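Side-chain contact in D-isomer specific 2-hydroxyacid dehydrogenase NAD-binding (Xanthobacter autotrophicus, PDB 4XA8), which binds NADPH and probably acts as an oxidoreductase of the D-isomer-specific 2-hydroxyacid dehydrogenase family: residues N300-R303 with G307-V310. Residues are numbered along the deposited sequence; the frame is centred on the assembly and turned at random.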
loop_
_atom_site.group_PDB
_atom_site.type_symbol
_atom_site.label_atom_id
_atom_site.label_comp_id
_atom_site.label_asym_id
_atom_site.label_seq_id
_atom_site.Cartn_x
_atom_site.Cartn_y
_atom_site.Cartn_z
ATOM N N ASN A 300 -6.396 -31.945 14.909
ATOM C CA ASN A 300 -6.634 -32.966 13.897
ATOM C C ASN A 300 -5.775 -34.201 14.130
ATOM O O ASN A 300 -6.182 -35.332 13.829
ATOM C CB ASN A 300 -6.451 -32.399 12.479
ATOM C CG ASN A 300 -7.732 -31.803 11.912
ATOM O OD1 ASN A 300 -8.850 -32.064 12.412
ATOM N ND2 ASN A 300 -7.586 -31.013 10.844
ATOM N N ILE A 301 -4.597 -33.997 14.699
ATOM C CA ILE A 301 -3.763 -35.108 15.110
ATOM C C ILE A 301 -4.529 -35.933 16.138
ATOM O O ILE A 301 -4.678 -37.185 16.015
ATOM C CB ILE A 301 -2.414 -34.601 15.655
ATOM C CG1 ILE A 301 -1.578 -34.123 14.452
ATOM C CG2 ILE A 301 -1.722 -35.699 16.490
ATOM C CD1 ILE A 301 -0.230 -33.526 14.787
ATOM N N ARG A 302 -5.052 -35.264 17.156
ATOM C CA ARG A 302 -5.810 -36.010 18.157
ATOM C C ARG A 302 -7.079 -36.654 17.575
ATOM O O ARG A 302 -7.382 -37.799 17.904
ATOM C CB ARG A 302 -6.076 -35.185 19.420
ATOM C CG ARG A 302 -7.079 -34.058 19.292
ATOM C CD ARG A 302 -7.863 -33.931 20.595
ATOM N NE ARG A 302 -8.684 -35.111 20.829
ATOM C CZ ARG A 302 -9.910 -35.307 20.349
ATOM N NH1 ARG A 302 -10.506 -34.402 19.572
ATOM N NH2 ARG A 302 -10.539 -36.436 20.639
ATOM N N ARG A 303 -7.794 -35.970 16.684
ATOM C CA ARG A 303 -8.980 -36.589 16.073
ATOM C C ARG A 303 -8.641 -37.850 15.277
ATOM O O ARG A 303 -9.316 -38.869 15.413
ATOM C CB ARG A 303 -9.746 -35.612 15.198
ATOM C CG ARG A 303 -10.509 -34.576 16.005
ATOM C CD ARG A 303 -10.835 -33.334 15.201
ATOM N NE ARG A 303 -11.755 -32.433 15.912
ATOM C CZ ARG A 303 -13.060 -32.338 15.679
ATOM N NH1 ARG A 303 -13.787 -31.488 16.379
ATOM N NH2 ARG A 303 -13.660 -33.095 14.756
ATOM N N GLY A 307 -9.948 -41.597 15.997
ATOM C CA GLY A 307 -10.894 -42.068 14.986
ATOM C C GLY A 307 -12.089 -41.149 14.835
ATOM O O GLY A 307 -13.191 -41.597 14.517
ATOM N N GLU A 308 -11.874 -39.861 15.082
ATOM C CA GLU A 308 -12.904 -38.861 14.869
ATOM C C GLU A 308 -12.683 -38.191 13.530
ATOM O O GLU A 308 -11.543 -38.100 13.060
ATOM C CB GLU A 308 -12.870 -37.826 15.982
ATOM C CG GLU A 308 -12.854 -38.443 17.366
ATOM C CD GLU A 308 -13.086 -37.423 18.453
ATOM O OE1 GLU A 308 -12.731 -36.246 18.246
ATOM O OE2 GLU A 308 -13.610 -37.811 19.519
ATOM N N PRO A 309 -13.761 -37.687 12.911
ATOM C CA PRO A 309 -13.496 -37.050 11.623
ATOM C C PRO A 309 -12.612 -35.794 11.796
ATOM O O PRO A 309 -12.620 -35.155 12.855
ATOM C CB PRO A 309 -14.898 -36.712 11.086
ATOM C CG PRO A 309 -15.887 -37.294 12.063
ATOM C CD PRO A 309 -15.155 -37.504 13.353
ATOM N N VAL A 310 -11.836 -35.476 10.770
ATOM C CA VAL A 310 -10.909 -34.353 10.842
ATOM C C VAL A 310 -11.611 -33.059 10.395
ATOM O O VAL A 310 -12.480 -33.081 9.515
ATOM C CB VAL A 310 -9.602 -34.613 10.043
ATOM C CG1 VAL A 310 -8.850 -35.794 10.633
ATOM C CG2 VAL A 310 -9.863 -34.796 8.547
#
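R303 and E308, the two residues with the most surface buried here, carry about half of this contact, in which the chain leaves helix 290-306 and doubles back along its last turns. The aliphatic part of R303 runs beside the returning chain: CG stands anti to its own carbonyl carbon (chi1 -73°), and the chain then stays extended to NE, which brings the guanidinium alongside P309. There R303 NH2 donates to P309 O over 3.0 Å in a nearly straight bond, with the oxygen at the edge of the guanidinium and in its plane. R303 NE turns instead to E299, one turn earlier on the helix, in a salt bridge, so two different partners fix the rotation of the group.

E308 is held at both ends. Its backbone N donates to R303 O at 2.8 Å, while its side chain crosses that of R303 at about a right angle, R303 CG lying 3.6 Å from E308 OE1. The same oxygen takes a salt bridge from R302 NH1 at 3.2 Å; the nitrogen comes from above the carboxylate plane, and the two flat groups stand 82° apart. E299 also bridges R302 NH1, so the arginine probably shares its charge between two carboxylates.

Further along, N300 OD1 sits 3.5 Å from V310 CA and accepts a hydrogen bond from L311 N, while the side chains of N300 and V310 both rest on T96 of strand 95-97. The reversal begins at G307, with positive phi (70°) and two bonds back into the last turn: a Schellman motif, here a worked example of a glycine-ended helix whose roughly antiparallel tail is pinned by side chains of its last turns.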